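Local coordinates for carboxynorspermidine decarboxylase (Campylobacter jejuni subsp. jejuni 81116, PDB 3N29), which probably catalyses the PLP-dependent decarboxylation of carboxynorspermidine to norspermidine, the polyamine bound near the cofactor in this structure, at residues 342-347 with 356-361; 158-163 with 197-202; 49-54 with 394-399. One frame throughout, in Å; residues are numbered along the deposited sequence.

Contact 1. Residues 342-347 with 356-361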
loop_
_atom_site.group_PDB
_atom_site.type_symbol
_atom_site.label_atom_id
_atom_site.label_comp_id
_atom_site.label_asym_id
_atom_site.label_seq_id
_atom_site.Cartn_x
_atom_site.Cartn_y
_atom_site.Cartn_z
ATOM N N TYR A 342 -20.969 8.429 14.300
ATOM C CA TYR A 342 -20.017 9.210 13.504
ATOM C C TYR A 342 -19.409 8.385 12.335
ATOM O O TYR A 342 -19.098 7.165 12.502
ATOM C CB TYR A 342 -18.872 9.618 14.411
ATOM C CG TYR A 342 -19.195 10.642 15.480
ATOM C CD1 TYR A 342 -18.971 11.985 15.264
ATOM C CD2 TYR A 342 -19.653 10.241 16.717
ATOM C CE1 TYR A 342 -19.252 12.945 16.239
ATOM C CE2 TYR A 342 -19.933 11.152 17.700
ATOM C CZ TYR A 342 -19.747 12.513 17.446
ATOM O OH TYR A 342 -20.008 13.361 18.438
ATOM N N LEU A 343 -19.222 9.032 11.194
ATOM C CA LEU A 343 -18.304 8.550 10.150
ATOM C C LEU A 343 -16.867 8.874 10.623
ATOM O O LEU A 343 -16.563 10.011 10.979
ATOM C CB LEU A 343 -18.590 9.208 8.802
ATOM C CG LEU A 343 -19.786 8.671 8.018
ATOM C CD1 LEU A 343 -20.006 9.549 6.698
ATOM C CD2 LEU A 343 -19.527 7.194 7.699
ATOM N N LEU A 344 -16.016 7.872 10.720
ATOM C CA LEU A 344 -14.587 8.086 11.019
ATOM C C LEU A 344 -13.831 8.053 9.708
ATOM O O LEU A 344 -14.079 7.136 8.878
ATOM C CB LEU A 344 -14.066 6.958 11.888
ATOM C CG LEU A 344 -14.686 6.841 13.274
ATOM C CD1 LEU A 344 -13.932 5.733 14.065
ATOM C CD2 LEU A 344 -14.758 8.137 14.089
ATOM N N THR A 345 -13.027 9.084 9.476
ATOM C CA THR A 345 -12.417 9.272 8.209
ATOM C C THR A 345 -10.975 9.683 8.376
ATOM O O THR A 345 -10.587 10.122 9.457
ATOM C CB THR A 345 -13.174 10.347 7.436
ATOM O OG1 THR A 345 -13.076 11.634 8.034
ATOM C CG2 THR A 345 -14.744 9.995 7.324
ATOM N N GLY A 346 -10.226 9.656 7.277
ATOM C CA GLY A 346 -8.785 9.864 7.305
ATOM C C GLY A 346 -8.328 11.219 6.819
ATOM O O GLY A 346 -9.086 12.016 6.343
ATOM N N ASN A 347 -7.022 11.382 6.842
ATOM C CA ASN A 347 -6.322 12.643 6.549
ATOM C C ASN A 347 -5.641 12.724 5.163
ATOM O O ASN A 347 -4.987 13.745 4.855
ATOM C CB ASN A 347 -5.335 13.048 7.642
ATOM C CG ASN A 347 -4.231 12.072 7.855
ATOM O OD1 ASN A 347 -4.252 10.928 7.323
ATOM N ND2 ASN A 347 -3.258 12.469 8.685
ATOM N N GLY A 356 -15.495 3.811 8.259
ATOM C CA GLY A 356 -16.821 3.283 8.491
ATOM C C GLY A 356 -17.635 4.200 9.383
ATOM O O GLY A 356 -17.178 5.299 9.735
ATOM N N GLU A 357 -18.879 3.799 9.719
ATOM C CA GLU A 357 -19.747 4.559 10.589
ATOM C C GLU A 357 -19.867 3.795 11.906
ATOM O O GLU A 357 -20.085 2.580 11.873
ATOM C CB GLU A 357 -21.153 4.668 9.976
ATOM C CG GLU A 357 -21.988 5.634 10.689
ATOM C CD GLU A 357 -23.463 5.644 10.201
ATOM O OE1 GLU A 357 -24.336 6.215 10.938
ATOM O OE2 GLU A 357 -23.733 5.037 9.138
ATOM N N TYR A 358 -19.620 4.473 13.024
ATOM C CA TYR A 358 -19.549 3.816 14.314
ATOM C C TYR A 358 -20.391 4.559 15.342
ATOM O O TYR A 358 -20.602 5.801 15.241
ATOM C CB TYR A 358 -18.090 3.807 14.815
ATOM C CG TYR A 358 -17.046 3.116 13.948
ATOM C CD1 TYR A 358 -16.550 1.878 14.293
ATOM C CD2 TYR A 358 -16.546 3.717 12.775
ATOM C CE1 TYR A 358 -15.580 1.252 13.527
ATOM C CE2 TYR A 358 -15.542 3.064 11.979
ATOM C CZ TYR A 358 -15.077 1.841 12.367
ATOM O OH TYR A 358 -14.090 1.222 11.626
ATOM N N ALA A 359 -20.858 3.795 16.330
ATOM C CA ALA A 359 -21.693 4.260 17.378
ATOM C C ALA A 359 -20.828 4.317 18.624
ATOM O O ALA A 359 -20.158 3.305 18.944
ATOM C CB ALA A 359 -22.831 3.288 17.633
ATOM N N PHE A 360 -20.876 5.475 19.291
ATOM C CA PHE A 360 -20.207 5.715 20.574
ATOM C C PHE A 360 -21.240 6.034 21.676
ATOM O O PHE A 360 -22.363 6.467 21.356
ATOM C CB PHE A 360 -19.227 6.895 20.440
ATOM C CG PHE A 360 -18.084 6.658 19.479
ATOM C CD1 PHE A 360 -16.827 6.261 19.946
ATOM C CD2 PHE A 360 -18.237 6.865 18.114
ATOM C CE1 PHE A 360 -15.743 6.091 19.081
ATOM C CE2 PHE A 360 -17.169 6.649 17.247
ATOM C CZ PHE A 360 -15.937 6.252 17.712
ATOM N N ASP A 361 -20.841 5.835 22.947
ATOM C CA ASP A 361 -21.644 6.187 24.148
ATOM C C ASP A 361 -21.680 7.663 24.499
ATOM O O ASP A 361 -22.474 8.076 25.341
ATOM C CB ASP A 361 -21.012 5.558 25.393
ATOM C CG ASP A 361 -21.317 4.117 25.515
ATOM O OD1 ASP A 361 -21.957 3.553 24.600
ATOM O OD2 ASP A 361 -20.945 3.538 26.555
#

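Contact 2. Residues 158-163 with 197-202. With PLP (pyridoxal-5'-phosphate), chain C.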
loop_
_atom_site.group_PDB
_atom_site.type_symbol
_atom_site.label_atom_id
_atom_site.label_comp_id
_atom_site.label_asym_id
_atom_site.label_seq_id
_atom_site.Cartn_x
_atom_site.Cartn_y
_atom_site.Cartn_z
ATOM N N LEU A 158 11.312 -28.452 -1.222
ATOM C CA LEU A 158 10.419 -28.052 -2.311
ATOM C C LEU A 158 9.014 -27.753 -1.821
ATOM O O LEU A 158 8.456 -28.498 -0.996
ATOM C CB LEU A 158 10.322 -29.137 -3.370
ATOM C CG LEU A 158 11.653 -29.522 -4.044
ATOM C CD1 LEU A 158 11.504 -30.840 -4.791
ATOM C CD2 LEU A 158 12.254 -28.391 -4.957
ATOM N N ARG A 159 8.409 -26.717 -2.398
ATOM C CA ARG A 159 7.048 -26.380 -2.067
ATOM C C ARG A 159 6.106 -27.183 -2.952
ATOM O O ARG A 159 6.311 -27.289 -4.157
ATOM C CB ARG A 159 6.785 -24.894 -2.196
ATOM C CG ARG A 159 5.325 -24.605 -1.937
ATOM C CD ARG A 159 5.058 -23.145 -1.714
ATOM N NE ARG A 159 3.677 -22.815 -1.363
ATOM C CZ ARG A 159 3.237 -21.579 -1.128
ATOM N NH1 ARG A 159 4.052 -20.542 -1.255
ATOM N NH2 ARG A 159 1.973 -21.362 -0.784
ATOM N N CYS A 160 5.088 -27.749 -2.328
ATOM C CA CYS A 160 4.111 -28.644 -2.959
ATOM C C CYS A 160 2.791 -27.887 -3.146
ATOM O O CYS A 160 2.304 -27.233 -2.210
ATOM C CB CYS A 160 3.878 -29.796 -2.030
ATOM S SG CYS A 160 5.401 -30.765 -1.795
ATOM N N ASN A 161 2.235 -27.964 -4.342
ATOM C CA ASN A 161 0.955 -27.350 -4.650
ATOM C C ASN A 161 -0.062 -28.400 -4.259
ATOM O O ASN A 161 -0.194 -29.376 -4.919
ATOM C CB ASN A 161 0.842 -27.010 -6.132
ATOM C CG ASN A 161 -0.497 -26.407 -6.492
ATOM O OD1 ASN A 161 -1.465 -26.578 -5.735
ATOM N ND2 ASN A 161 -0.582 -25.702 -7.680
ATOM N N VAL A 162 -0.781 -28.217 -3.179
ATOM C CA VAL A 162 -1.668 -29.282 -2.761
ATOM C C VAL A 162 -2.975 -29.336 -3.540
ATOM O O VAL A 162 -3.603 -30.429 -3.616
ATOM C CB VAL A 162 -1.865 -29.248 -1.272
ATOM C CG1 VAL A 162 -2.941 -30.238 -0.848
ATOM C CG2 VAL A 162 -0.520 -29.585 -0.646
ATOM N N GLU A 163 -3.347 -28.226 -4.210
ATOM C CA GLU A 163 -4.517 -28.237 -5.136
ATOM C C GLU A 163 -5.824 -28.584 -4.400
ATOM O O GLU A 163 -6.431 -29.633 -4.617
ATOM C CB GLU A 163 -4.326 -29.229 -6.309
ATOM C CG GLU A 163 -3.191 -28.941 -7.332
ATOM C CD GLU A 163 -3.321 -29.823 -8.595
ATOM O OE1 GLU A 163 -2.707 -30.939 -8.696
ATOM O OE2 GLU A 163 -4.088 -29.396 -9.482
ATOM N N GLU A 197 15.742 -32.405 1.259
ATOM C CA GLU A 197 15.556 -32.919 2.607
ATOM C C GLU A 197 14.189 -32.606 3.178
ATOM O O GLU A 197 13.826 -33.152 4.207
ATOM C CB GLU A 197 16.674 -32.424 3.552
ATOM C CG GLU A 197 17.957 -33.241 3.410
ATOM C CD GLU A 197 19.139 -32.703 4.281
ATOM O OE1 GLU A 197 19.017 -31.664 4.954
ATOM O OE2 GLU A 197 20.205 -33.340 4.317
ATOM N N GLY A 198 13.436 -31.684 2.551
ATOM C CA GLY A 198 12.140 -31.363 3.072
ATOM C C GLY A 198 11.084 -31.043 2.026
ATOM O O GLY A 198 11.377 -30.650 0.876
ATOM N N LEU A 199 9.846 -31.167 2.454
ATOM C CA LEU A 199 8.708 -30.678 1.676
ATOM C C LEU A 199 7.954 -29.624 2.438
ATOM O O LEU A 199 7.878 -29.666 3.711
ATOM C CB LEU A 199 7.792 -31.841 1.338
ATOM C CG LEU A 199 8.341 -32.918 0.399
ATOM C CD1 LEU A 199 7.338 -34.059 0.347
ATOM C CD2 LEU A 199 8.702 -32.374 -1.070
ATOM N N HIS A 200 7.406 -28.674 1.688
ATOM C CA HIS A 200 6.757 -27.520 2.257
ATOM C C HIS A 200 5.394 -27.324 1.601
ATOM O O HIS A 200 5.278 -27.475 0.398
ATOM C CB HIS A 200 7.648 -26.299 1.997
ATOM C CG HIS A 200 7.065 -25.007 2.457
ATOM N ND1 HIS A 200 6.165 -24.298 1.691
ATOM C CD2 HIS A 200 7.318 -24.246 3.547
ATOM C CE1 HIS A 200 5.827 -23.187 2.332
ATOM N NE2 HIS A 200 6.533 -23.109 3.451
ATOM N N PHE A 201 4.359 -27.053 2.376
ATOM C CA PHE A 201 3.126 -26.459 1.837
ATOM C C PHE A 201 2.688 -25.223 2.629
ATOM O O PHE A 201 3.014 -25.083 3.814
ATOM C CB PHE A 201 1.964 -27.449 1.639
ATOM C CG PHE A 201 1.390 -28.012 2.907
ATOM C CD1 PHE A 201 0.399 -27.323 3.613
ATOM C CD2 PHE A 201 1.862 -29.228 3.397
ATOM C CE1 PHE A 201 -0.085 -27.816 4.831
ATOM C CE2 PHE A 201 1.391 -29.778 4.592
ATOM C CZ PHE A 201 0.400 -29.078 5.319
ATOM N N HIS A 202 1.924 -24.362 1.954
ATOM C CA HIS A 202 1.183 -23.299 2.595
ATOM C C HIS A 202 -0.127 -23.131 1.867
ATOM O O HIS A 202 -0.179 -22.741 0.693
ATOM C CB HIS A 202 2.016 -21.990 2.736
ATOM C CG HIS A 202 1.226 -20.814 3.227
ATOM N ND1 HIS A 202 0.968 -20.587 4.560
ATOM C CD2 HIS A 202 0.640 -19.786 2.548
ATOM C CE1 HIS A 202 0.247 -19.484 4.686
ATOM N NE2 HIS A 202 0.036 -18.973 3.476
HETATM N N1 PLP C . 4.388 -19.291 5.109
HETATM C C2 PLP C . 4.224 -18.851 3.826
HETATM C C2A PLP C . 4.961 -19.527 2.697
HETATM C C3 PLP C . 3.384 -17.716 3.603
HETATM O O3 PLP C . 3.212 -17.235 2.304
HETATM C C4 PLP C . 2.732 -17.081 4.677
HETATM C C4A PLP C . 1.877 -15.848 4.419
HETATM C C5 PLP C . 2.878 -17.593 5.976
HETATM C C6 PLP C . 3.724 -18.708 6.152
HETATM C C5A PLP C . 2.193 -16.962 7.166
HETATM O O4P PLP C . 0.805 -16.860 6.974
HETATM P P PLP C . -0.161 -16.324 8.099
HETATM O O1P PLP C . 0.373 -14.966 8.515
HETATM O O2P PLP C . -0.087 -17.310 9.290
HETATM O O3P PLP C . -1.525 -16.338 7.576
HETATM O O HOH W 1 1.762 -24.820 -1.073
#

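Contact 3. Residues 49-54 with 394-399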
loop_
_atom_site.group_PDB
_atom_site.type_symbol
_atom_site.label_atom_id
_atom_site.label_comp_id
_atom_site.label_asym_id
_atom_site.label_seq_id
_atom_site.Cartn_x
_atom_site.Cartn_y
_atom_site.Cartn_z
ATOM N N LEU A 49 2.101 -1.890 20.269
ATOM C CA LEU A 49 2.116 -3.338 20.587
ATOM C C LEU A 49 2.189 -3.532 22.081
ATOM O O LEU A 49 2.945 -2.812 22.750
ATOM C CB LEU A 49 3.285 -3.981 19.921
ATOM C CG LEU A 49 3.637 -5.444 20.273
ATOM C CD1 LEU A 49 2.702 -6.329 19.627
ATOM C CD2 LEU A 49 4.954 -5.769 19.668
ATOM N N GLU A 50 1.433 -4.501 22.590
ATOM C CA GLU A 50 1.348 -4.743 24.021
ATOM C C GLU A 50 2.129 -6.005 24.324
ATOM O O GLU A 50 1.791 -7.063 23.842
ATOM C CB GLU A 50 -0.086 -4.795 24.482
ATOM C CG GLU A 50 -0.827 -3.480 24.255
ATOM C CD GLU A 50 -2.326 -3.590 24.483
ATOM O OE1 GLU A 50 -2.744 -4.048 25.581
ATOM O OE2 GLU A 50 -3.094 -3.234 23.573
ATOM N N GLU A 51 3.229 -5.844 25.056
ATOM C CA GLU A 51 4.098 -6.969 25.375
ATOM C C GLU A 51 3.345 -8.125 26.005
ATOM O O GLU A 51 3.550 -9.282 25.622
ATOM C CB GLU A 51 5.315 -6.519 26.210
ATOM C CG GLU A 51 6.183 -7.661 26.640
ATOM C CD GLU A 51 7.446 -7.205 27.383
ATOM O OE1 GLU A 51 7.664 -5.987 27.564
ATOM O OE2 GLU A 51 8.200 -8.107 27.775
ATOM N N ASP A 52 2.501 -7.837 26.994
ATOM C CA ASP A 52 1.761 -8.865 27.693
ATOM C C ASP A 52 0.920 -9.743 26.738
ATOM O O ASP A 52 0.818 -10.951 26.926
ATOM C CB ASP A 52 0.842 -8.306 28.806
ATOM C CG ASP A 52 1.629 -7.790 30.065
ATOM O OD1 ASP A 52 2.765 -8.264 30.326
ATOM O OD2 ASP A 52 1.115 -6.857 30.740
ATOM N N LYS A 53 0.274 -9.123 25.738
ATOM C CA LYS A 53 -0.536 -9.864 24.770
ATOM C C LYS A 53 0.309 -10.664 23.834
ATOM O O LYS A 53 -0.027 -11.827 23.497
ATOM C CB LYS A 53 -1.381 -8.887 23.945
ATOM C CG LYS A 53 -2.298 -8.001 24.835
ATOM C CD LYS A 53 -3.641 -8.607 25.090
ATOM C CE LYS A 53 -4.618 -7.560 25.794
ATOM N NZ LYS A 53 -4.765 -6.290 24.983
ATOM N N LEU A 54 1.426 -10.086 23.385
ATOM C CA LEU A 54 2.333 -10.800 22.520
ATOM C C LEU A 54 2.864 -12.046 23.253
ATOM O O LEU A 54 2.932 -13.174 22.689
ATOM C CB LEU A 54 3.529 -9.959 22.148
ATOM C CG LEU A 54 4.661 -10.552 21.299
ATOM C CD1 LEU A 54 4.061 -11.137 19.977
ATOM C CD2 LEU A 54 5.822 -9.647 20.977
ATOM N N LEU A 394 5.948 3.592 15.861
ATOM C CA LEU A 394 5.900 2.255 16.454
ATOM C C LEU A 394 6.281 2.336 17.924
ATOM O O LEU A 394 7.350 2.816 18.262
ATOM C CB LEU A 394 6.823 1.339 15.694
ATOM C CG LEU A 394 6.716 1.231 14.174
ATOM C CD1 LEU A 394 7.677 0.062 13.684
ATOM C CD2 LEU A 394 5.285 1.111 13.682
ATOM N N MET A 395 5.413 1.850 18.796
ATOM C CA MET A 395 5.632 1.890 20.223
ATOM C C MET A 395 5.300 0.540 20.845
ATOM O O MET A 395 4.521 -0.257 20.282
ATOM C CB MET A 395 4.739 2.984 20.866
ATOM C CG MET A 395 4.865 4.421 20.225
ATOM S SD MET A 395 3.900 5.680 21.201
ATOM C CE MET A 395 5.229 6.170 22.266
ATOM N N LEU A 396 5.885 0.322 21.996
ATOM C CA LEU A 396 5.791 -0.886 22.784
ATOM C C LEU A 396 5.321 -0.535 24.167
ATOM O O LEU A 396 5.996 0.175 24.885
ATOM C CB LEU A 396 7.149 -1.607 22.824
ATOM C CG LEU A 396 7.096 -2.888 23.682
ATOM C CD1 LEU A 396 6.276 -3.921 22.986
ATOM C CD2 LEU A 396 8.472 -3.415 24.074
ATOM N N LEU A 397 4.169 -1.059 24.589
ATOM C CA LEU A 397 3.755 -0.988 25.970
ATOM C C LEU A 397 4.288 -2.232 26.638
ATOM O O LEU A 397 3.822 -3.336 26.392
ATOM C CB LEU A 397 2.221 -0.948 26.098
ATOM C CG LEU A 397 1.639 -0.884 27.508
ATOM C CD1 LEU A 397 2.051 0.447 28.159
ATOM C CD2 LEU A 397 0.061 -1.032 27.523
ATOM N N ASP A 398 5.263 -2.056 27.486
ATOM C CA ASP A 398 6.027 -3.170 27.998
ATOM C C ASP A 398 5.404 -3.856 29.174
ATOM O O ASP A 398 4.314 -3.505 29.591
ATOM C CB ASP A 398 7.499 -2.782 28.232
ATOM C CG ASP A 398 7.712 -1.903 29.424
ATOM O OD1 ASP A 398 6.842 -1.881 30.331
ATOM O OD2 ASP A 398 8.837 -1.305 29.495
ATOM N N HIS A 399 6.064 -4.881 29.693
ATOM C CA HIS A 399 5.462 -5.700 30.758
ATOM C C HIS A 399 5.275 -4.990 32.075
ATOM O O HIS A 399 4.539 -5.496 32.946
ATOM C CB HIS A 399 6.247 -6.985 30.952
ATOM C CG HIS A 399 7.640 -6.766 31.426
ATOM N ND1 HIS A 399 8.691 -6.471 30.574
ATOM C CD2 HIS A 399 8.155 -6.772 32.679
ATOM C CE1 HIS A 399 9.799 -6.331 31.292
ATOM N NE2 HIS A 399 9.499 -6.515 32.564
HETATM O O HOH W 2 2.077 -5.103 27.920
#

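Contact 1. Residues 342-347 with 356-361
Tyr342 and Tyr358 form an antiparallel hydrogen-bonded pair, on strand segments 342-345 and 356-360 whose axes approach to 4.7 Å with their directions 129° apart. The two strands make a beta hairpin in the mixed sheet that accompanies the barrel in this decarboxylase family. Tyr342 N donates to Tyr358 O at 2.8 Å, and Tyr358 N returns the bond to Tyr342 O. Further along, Leu344 N reaches Gly356 O at 3.0 Å. Leu343 and Glu357 lie between these bonds as a non-hydrogen-bonded pair.

The side chains of Tyr342, Leu344 and Tyr358 share one face of the sheet. Leu344 meets both Tyr358 and Phe360. Its CD1 methyl sits over one face of the Tyr358 ring, 4.0 Å from the ring centroid, in a CH-pi contact. CG of Tyr358 lies beside its own backbone N (chi1 -59°), which sets the ring in front of this methyl. The same CD1 also meets the edge of the Phe360 ring at CZ. Tyr342 and Phe360 cross at about a right angle and touch through their CD2 atoms, 3.9 Å apart. Ile370 of strand 369-372 packs on Leu344 and Phe360, so this face is buried. The two tyrosine hydroxyls are held from outside the hairpin: Tyr342 OH by Leu364 N and Tyr358 OH by Ser316 O.

Gly356 takes part through its backbone. Besides accepting from Leu344 N, Gly356 O meets Leu343 CA at 3.5 Å.

On the other face Leu343 packs on Tyr178 of the second subunit. Glu357 extends to a salt bridge with Lys293. Between them, the Leu343 CD2 methyl rests 3.8 Å from Glu357 CB.

Contact 2. Residues 158-163 with 197-202
Arg159 and His200, on one face of the sheet, both set CG anti to the backbone N (chi1 176° in each), which brings Arg159 CG to the edge of the imidazole, 3.7 Å from His200 ND1. The arginine stays extended. His200 CE1 and His202 CB lie over one face of the guanidinium. Arg159 NH2 donates to His202 O at 3.0 Å, in the carbonyl plane and on a lone pair. Water 1, at the edge of the guanidinium, accepts from Arg159 NE and His202 N and donates to Cys160 O.

These are neighbouring parallel strands of the eight-stranded beta/alpha barrel. Cys160 N meets His200 O at 2.7 Å, and His200 N meets Leu158 O. Cys160 SG touches Leu199 CD2 at 3.7 Å.

Residues 197-202 carry two residues of the PLP pocket, His200 and His202. The His202 ring lies over the pyridine, with PLP C3 3.5 Å above its plane. His202 ND1 is hydrogen-bonded to Gly237 N. His200 NE2 is hydrogen-bonded to Glu269 OE1, while His200 CE1 meets the methyl C2A of PLP at 3.8 Å.

Contact 3. Residues 49-54 with 394-399
The His399 ring meets Glu51 at its edge, where Glu51 OE1 lies in the ring plane. The carboxylate and ring planes stand 82° apart. His399 ND1 gives Glu51 OE1 a weak hydrogen bond of 3.2 Å. His399 N also donates to Glu51 OE1, at 2.9 Å, from above the carboxylate plane. Two donors of one residue therefore grip OE1. The other oxygen, OE2, forms a salt bridge with Arg55. Glu51 reaches this position with its chain extended and CG anti to the backbone N (chi1 176°). Its CB packs 3.5 Å from Leu397 O on the way. His399 holds CG between its backbone N and carbonyl carbon (chi1 64°), which brings ND1 round to the carboxylate. Asp52 crosses the histidine at about a right angle, with OD1 beside His399 CA and CB.

Behind this polar end, strands 46-50 and 393-397 run parallel in the mixed sheet. The first strand passes straight into helix 51-68, and Glu50 takes the N-cap position. Leu49 N donates to Met395 O, and Leu397 N to Leu49 O at 2.8 Å. Glu51 N, in the first turn of the helix, continues the pattern to Leu397 O at 2.9 Å. Water 2 spans the same junction, accepting from Asp52 N and donating to Leu397 O.

On one face of the sheet Leu49 and Leu396 lie side by side, CD2 to CD1 at 4.0 Å, and Leu49 also packs on Phe81 and Ala84. On the other face Glu50 runs alongside Leu397. Glu50 OE1 is met from above its carboxylate plane by Lys53 NZ, a 3.1 Å salt bridge between the N-cap residue and the first turn of the helix.

Overall arrangement
From the N terminus, strand 46-50 and the start of helix 51-68 come first, but contact 3 closes only when strand 393-397 returns, some 340 residues beyond residues 49-54. Both other contacts nest inside this long loop. Contact 2 closes first, joining adjacent barrel strands 155-159 and 198-200 beside the cofactor. Contact 1 follows in series as a short hairpin of strands 340-345 and 354-360. Contacts 1 and 3 reach the same mixed sheet, with centres about 26 Å apart. Contact 2 belongs to the barrel, its centre about 44 Å from that of contact 1 and about 34 Å from that of contact 3. None of the three touches another.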